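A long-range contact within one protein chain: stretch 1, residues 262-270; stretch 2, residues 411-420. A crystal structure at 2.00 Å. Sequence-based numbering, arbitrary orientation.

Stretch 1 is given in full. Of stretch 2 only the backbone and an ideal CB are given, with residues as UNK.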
ATOM      1  N   ARG A 262      15.282   1.945 -23.511  1.00 27.03           N
ATOM      2  CA  ARG A 262      15.275   0.813 -24.454  1.00 24.69           C
ATOM      3  C   ARG A 262      14.270   0.985 -25.608  1.00 21.57           C
ATOM      4  O   ARG A 262      13.955   0.031 -26.316  1.00 24.98           O
ATOM      5  CB  ARG A 262      14.998  -0.518 -23.735  1.00 19.90           C
ATOM      6  CG  ARG A 262      16.107  -0.988 -22.786  1.00 19.06           C
ATOM      7  CD  ARG A 262      17.281  -1.624 -23.533  1.00 20.51           C
ATOM      8  NE  ARG A 262      17.101  -3.054 -23.776  1.00 24.74           N
ATOM      9  CZ  ARG A 262      17.489  -4.020 -22.944  1.00 25.55           C
ATOM     10  NH1 ARG A 262      18.076  -3.719 -21.787  1.00 18.30           N
ATOM     11  NH2 ARG A 262      17.293  -5.292 -23.274  1.00 20.62           N
ATOM     12  N   GLY A 263      13.771   2.200 -25.797  1.00 30.10           N
ATOM     13  CA  GLY A 263      12.882   2.474 -26.913  1.00 28.35           C
ATOM     14  C   GLY A 263      11.561   1.727 -26.821  1.00 31.35           C
ATOM     15  O   GLY A 263      10.880   1.769 -25.792  1.00 31.53           O
ATOM     16  N   ASP A 264      11.199   1.036 -27.898  1.00 23.78           N
ATOM     17  CA  ASP A 264       9.934   0.317 -27.949  1.00 26.27           C
ATOM     18  C   ASP A 264      10.079  -1.165 -27.618  1.00 27.16           C
ATOM     19  O   ASP A 264       9.114  -1.918 -27.713  1.00 29.38           O
ATOM     20  CB  ASP A 264       9.277   0.487 -29.315  1.00 32.67           C
ATOM     21  CG  ASP A 264       8.772   1.902 -29.552  1.00 40.54           C
ATOM     22  OD1 ASP A 264       8.618   2.664 -28.574  1.00 35.85           O
ATOM     23  OD2 ASP A 264       8.519   2.246 -30.726  1.00 45.85           O
ATOM     24  N   GLU A 265      11.279  -1.578 -27.220  1.00 23.72           N
ATOM     25  CA  GLU A 265      11.514  -2.975 -26.878  1.00 20.20           C
ATOM     26  C   GLU A 265      10.735  -3.341 -25.620  1.00 20.22           C
ATOM     27  O   GLU A 265      10.800  -2.635 -24.614  1.00 22.48           O
ATOM     28  CB  GLU A 265      13.001  -3.230 -26.651  1.00 22.97           C
ATOM     29  CG  GLU A 265      13.321  -4.662 -26.274  1.00 23.48           C
ATOM     30  CD  GLU A 265      14.767  -4.833 -25.872  1.00 28.84           C
ATOM     31  OE1 GLU A 265      15.531  -3.859 -26.024  1.00 29.67           O
ATOM     32  OE2 GLU A 265      15.145  -5.933 -25.411  1.00 31.49           O
ATOM     33  N   ILE A 266       9.981  -4.432 -25.692  1.00 25.87           N
ATOM     34  CA  ILE A 266       9.199  -4.882 -24.553  1.00 24.09           C
ATOM     35  C   ILE A 266      10.140  -5.601 -23.603  1.00 24.61           C
ATOM     36  O   ILE A 266      10.767  -6.587 -23.973  1.00 25.09           O
ATOM     37  CB  ILE A 266       8.079  -5.835 -24.988  1.00 23.72           C
ATOM     38  CG1 ILE A 266       7.002  -5.065 -25.762  1.00 28.89           C
ATOM     39  CG2 ILE A 266       7.472  -6.529 -23.784  1.00 26.04           C
ATOM     40  CD1 ILE A 266       5.895  -5.941 -26.310  1.00 30.23           C
ATOM     41  N   LEU A 267      10.255  -5.094 -22.383  1.00 17.21           N
ATOM     42  CA  LEU A 267      11.214  -5.639 -21.424  1.00 20.11           C
ATOM     43  C   LEU A 267      10.582  -6.676 -20.497  1.00 20.61           C
ATOM     44  O   LEU A 267       9.621  -6.393 -19.776  1.00 23.18           O
ATOM     45  CB  LEU A 267      11.851  -4.506 -20.607  1.00 21.09           C
ATOM     46  CG  LEU A 267      12.517  -3.429 -21.474  1.00 20.86           C
ATOM     47  CD1 LEU A 267      12.743  -2.142 -20.675  1.00 21.72           C
ATOM     48  CD2 LEU A 267      13.831  -3.959 -22.066  1.00 16.14           C
ATOM     49  N   THR A 268      11.152  -7.874 -20.520  1.00 19.07           N
ATOM     50  CA  THR A 268      10.679  -9.001 -19.729  1.00 22.17           C
ATOM     51  C   THR A 268      11.820  -9.441 -18.825  1.00 18.26           C
ATOM     52  O   THR A 268      12.951  -9.023 -19.014  1.00 17.17           O
ATOM     53  CB  THR A 268      10.296 -10.172 -20.661  1.00 28.75           C
ATOM     54  OG1 THR A 268       9.068  -9.856 -21.335  1.00 30.02           O
ATOM     55  CG2 THR A 268      10.120 -11.455 -19.891  1.00 42.93           C
ATOM     56  N   GLU A 269      11.544 -10.303 -17.854  1.00 19.57           N
ATOM     57  CA  GLU A 269      12.620 -10.793 -17.005  1.00 17.89           C
ATOM     58  C   GLU A 269      13.646 -11.587 -17.820  1.00 20.62           C
ATOM     59  O   GLU A 269      14.711 -11.945 -17.313  1.00 18.09           O
ATOM     60  CB  GLU A 269      12.064 -11.614 -15.840  1.00 17.82           C
ATOM     61  CG  GLU A 269      11.153 -10.802 -14.879  1.00 14.61           C
ATOM     62  CD  GLU A 269       9.698 -10.716 -15.336  1.00 19.08           C
ATOM     63  OE1 GLU A 269       9.367 -11.231 -16.427  1.00 24.03           O
ATOM     64  OE2 GLU A 269       8.872 -10.137 -14.597  1.00 20.36           O
ATOM     65  N   GLU A 270      13.320 -11.849 -19.084  1.00 21.25           N
ATOM     66  CA  GLU A 270      14.237 -12.529 -20.000  1.00 23.00           C
ATOM     67  C   GLU A 270      15.168 -11.551 -20.701  1.00 23.79           C
ATOM     68  O   GLU A 270      16.195 -11.952 -21.247  1.00 22.57           O
ATOM     69  CB  GLU A 270      13.463 -13.267 -21.096  1.00 29.28           C
ATOM     70  CG  GLU A 270      12.417 -14.214 -20.605  1.00 45.13           C
ATOM     71  CD  GLU A 270      12.984 -15.561 -20.281  1.00 59.28           C
ATOM     72  OE1 GLU A 270      12.601 -16.535 -20.965  1.00 66.40           O
ATOM     73  OE2 GLU A 270      13.812 -15.645 -19.346  1.00 62.35           O
ATOM     74  N   UNK A 411      13.573   8.801 -19.154  1.00 27.11           N
ATOM     75  CA  UNK A 411      13.590   7.346 -19.211  1.00 27.01           C
ATOM     76  C   UNK A 411      12.511   6.831 -20.164  1.00 28.13           C
ATOM     77  O   UNK A 411      11.503   7.497 -20.399  1.00 31.20           O
ATOM     78  CB  UNK A 411      13.393   6.755 -17.814  1.00 27.01           C
ATOM     79  N   UNK A 412      12.740   5.649 -20.720  1.00 27.78           N
ATOM     80  CA  UNK A 412      11.762   4.984 -21.570  1.00 26.19           C
ATOM     81  C   UNK A 412      11.941   3.490 -21.380  1.00 28.03           C
ATOM     82  O   UNK A 412      12.892   2.895 -21.888  1.00 24.58           O
ATOM     83  CB  UNK A 412      11.919   5.384 -23.038  1.00 26.19           C
ATOM     84  N   UNK A 413      11.034   2.894 -20.617  1.00 20.03           N
ATOM     85  CA  UNK A 413      11.135   1.484 -20.282  1.00 17.11           C
ATOM     86  C   UNK A 413       9.771   0.848 -20.498  1.00 19.47           C
ATOM     87  O   UNK A 413       8.828   1.109 -19.743  1.00 23.54           O
ATOM     88  CB  UNK A 413      11.619   1.284 -18.844  1.00 17.11           C
ATOM     89  N   UNK A 414       9.667   0.052 -21.559  1.00 15.91           N
ATOM     90  CA  UNK A 414       8.412  -0.589 -21.908  1.00 17.49           C
ATOM     91  C   UNK A 414       8.346  -1.957 -21.240  1.00 26.16           C
ATOM     92  O   UNK A 414       8.355  -2.991 -21.914  1.00 22.19           O
ATOM     93  CB  UNK A 414       8.264  -0.714 -23.426  1.00 17.49           C
ATOM     94  N   UNK A 415       8.272  -1.950 -19.908  1.00 19.44           N
ATOM     95  CA  UNK A 415       8.389  -3.171 -19.130  1.00 20.23           C
ATOM     96  C   UNK A 415       7.077  -3.972 -19.111  1.00 23.08           C
ATOM     97  O   UNK A 415       5.976  -3.405 -19.070  1.00 25.15           O
ATOM     98  CB  UNK A 415       8.818  -2.833 -17.701  1.00 20.23           C
ATOM     99  N   UNK A 416       7.200  -5.291 -19.158  1.00 23.57           N
ATOM    100  CA  UNK A 416       6.056  -6.182 -18.955  1.00 20.85           C
ATOM    101  C   UNK A 416       6.297  -7.060 -17.723  1.00 14.68           C
ATOM    102  O   UNK A 416       7.418  -7.533 -17.498  1.00 17.64           O
ATOM    103  CB  UNK A 416       5.816  -7.047 -20.194  1.00 20.85           C
ATOM    104  N   UNK A 417       5.250  -7.248 -16.906  1.00 16.52           N
ATOM    105  CA  UNK A 417       5.318  -8.173 -15.768  1.00 21.19           C
ATOM    106  C   UNK A 417       5.097  -9.607 -16.248  1.00 20.19           C
ATOM    107  O   UNK A 417       4.131 -10.266 -15.862  1.00 18.94           O
ATOM    108  CB  UNK A 417       4.283  -7.802 -14.704  1.00 21.19           C
ATOM    109  N   UNK A 418       5.995 -10.082 -17.103  1.00 17.87           N
ATOM    110  CA  UNK A 418       5.806 -11.378 -17.756  1.00 20.10           C
ATOM    111  C   UNK A 418       5.760 -12.537 -16.763  1.00 18.64           C
ATOM    112  O   UNK A 418       4.920 -13.434 -16.875  1.00 19.12           O
ATOM    113  CB  UNK A 418       6.928 -11.617 -18.769  1.00 20.10           C
ATOM    114  N   UNK A 419       6.668 -12.512 -15.794  1.00 13.24           N
ATOM    115  CA  UNK A 419       6.762 -13.581 -14.816  1.00 14.70           C
ATOM    116  C   UNK A 419       5.476 -13.673 -13.977  1.00 18.88           C
ATOM    117  O   UNK A 419       4.985 -14.769 -13.681  1.00 19.80           O
ATOM    118  CB  UNK A 419       7.976 -13.360 -13.912  1.00 14.70           C
ATOM    119  N   UNK A 420       4.924 -12.524 -13.598  1.00 18.24           N
ATOM    120  CA  UNK A 420       3.690 -12.510 -12.816  1.00 22.44           C
ATOM    121  C   UNK A 420       2.484 -12.966 -13.649  1.00 23.12           C
ATOM    122  O   UNK A 420       1.644 -13.739 -13.182  1.00 20.17           O
ATOM    123  CB  UNK A 420       3.440 -11.107 -12.259  1.00 22.44           C
TER

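At position 411 nothing of stretch 1 lies within 5.5 Å of the ideal CB, so the contact sets no preference. The residue is Ala 411.

At position 412 CA-to-CB points toward stretch 1, and the ideal CB lies 4.6 Å from Gly 263 N. The carbonyl O of Gly 263 is an acceptor nearby. A small or polar side chain would suit. In Ser 412, OG comes to 3.6 Å from Gly 263 O, too far to count as a bond; OG is bonded elsewhere in the structure. The backbone does the work: Arg 262 N donates to Ser 412 O at 3.0 Å.

Position 413 points sideways, its ideal CB 4.0 Å from Leu 267 CD1. Many side chains with an aliphatic base would do. The end of Gln 413 leads away.

At position 414 the ideal CB is 3.4 Å from Glu 265 O and 4.3 Å from Gly 263 O, and CA-to-CB runs sideways. The carbonyl of Asp 264 and the side chain of Ile 266 lie within reach of a long side chain. Lysine, arginine or glutamine could bring a donor. The residue is Arg 414, with chi1 to chi3 all t. With the chain extended, Arg 414 NH1 donates to Asp 264 O at 3.0 Å, near the guanidinium plane, while Ile 266 CG1 lies over one face. A water accepts from Arg 414 N and donates to Gly 263 O and Glu 265 O. Leu 267 N donates to Arg 414 O at 2.9 Å.

Position 415 pairs with Leu 267 in a parallel bridge, both side chains on the same face. Beta-branched or aliphatic residues would fit. Thr 415 OG1 is 4.2 Å from Leu 267 CD1 and is bonded elsewhere in the structure.

At position 416 the ideal CB is 4.0 Å from Ile 266 CG2 and 3.9 Å from Leu 267 O. A small apolar side chain suits. Ala 416 packs its CB against that methyl. Ala 416 N donates to Leu 267 O at 2.7 Å.

Position 417 points away and directly precedes a helix. Its phi of -81° allows proline, among others. It is Pro 417.

Position 418 points toward stretch 1, with Thr 268 CG2 and Glu 269 OE1 each 3.4 Å from the ideal CB. Such tight quarters favour a small residue, and it is Ala 418.

Position 419 has its ideal CB 3.4 Å from Glu 269 OE2. Small residues suit. In the first helical turn, Ala 419 N donates to Glu 269 OE1 at 3.1 Å.

At position 420 nothing of stretch 1 lies within 5.5 Å of the ideal CB, so many residues would do. Leu 420 makes no direct contact; a water links its N to Glu 269 OE2.

Stretch 2 411-420: ASQRTAPAAL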
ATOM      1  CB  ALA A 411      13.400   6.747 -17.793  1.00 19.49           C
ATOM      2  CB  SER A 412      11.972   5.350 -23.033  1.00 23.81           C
ATOM      3  OG  SER A 412      10.992   4.753 -23.860  1.00 21.02           O
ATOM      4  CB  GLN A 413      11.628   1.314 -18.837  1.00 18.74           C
ATOM      5  CG  GLN A 413      13.065   1.809 -18.635  1.00 22.11           C
ATOM      6  CD  GLN A 413      13.280   2.570 -17.332  1.00 24.43           C
ATOM      7  OE1 GLN A 413      14.397   2.623 -16.811  1.00 26.24           O
ATOM      8  NE2 GLN A 413      12.218   3.164 -16.806  1.00 18.38           N
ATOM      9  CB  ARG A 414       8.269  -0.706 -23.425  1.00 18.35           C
ATOM     10  CG  ARG A 414       6.879  -1.116 -23.900  1.00 24.99           C
ATOM     11  CD  ARG A 414       6.844  -1.284 -25.418  1.00 29.15           C
ATOM     12  NE  ARG A 414       5.498  -1.577 -25.895  1.00 28.78           N
ATOM     13  CZ  ARG A 414       5.175  -1.753 -27.173  1.00 31.48           C
ATOM     14  NH1 ARG A 414       6.106  -1.662 -28.117  1.00 25.95           N
ATOM     15  NH2 ARG A 414       3.914  -2.021 -27.504  1.00 30.97           N
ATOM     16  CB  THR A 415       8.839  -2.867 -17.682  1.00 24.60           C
ATOM     17  OG1 THR A 415       9.777  -1.778 -17.673  1.00 21.57           O
ATOM     18  CG2 THR A 415       9.501  -4.088 -17.068  1.00 29.54           C
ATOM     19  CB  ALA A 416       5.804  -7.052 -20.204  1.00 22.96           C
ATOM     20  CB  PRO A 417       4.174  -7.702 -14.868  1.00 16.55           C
ATOM     21  CG  PRO A 417       3.148  -7.137 -15.846  1.00 18.83           C
ATOM     22  CD  PRO A 417       3.935  -6.588 -17.027  1.00 14.05           C
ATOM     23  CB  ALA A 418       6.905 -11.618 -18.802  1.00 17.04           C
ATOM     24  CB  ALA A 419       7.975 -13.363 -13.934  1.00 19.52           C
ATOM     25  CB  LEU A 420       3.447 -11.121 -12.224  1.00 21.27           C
ATOM     26  CG  LEU A 420       4.436 -10.767 -11.106  1.00 21.89           C
ATOM     27  CD1 LEU A 420       4.326  -9.309 -10.713  1.00 12.30           C
ATOM     28  CD2 LEU A 420       4.214 -11.689  -9.904  1.00 18.92           C
TER
HETATM   29  O   HOH W   1      11.662  -0.244 -23.644  1.00 19.93           O
HETATM   30  O   HOH W   2       6.535 -10.039 -13.491  1.00 14.98           O
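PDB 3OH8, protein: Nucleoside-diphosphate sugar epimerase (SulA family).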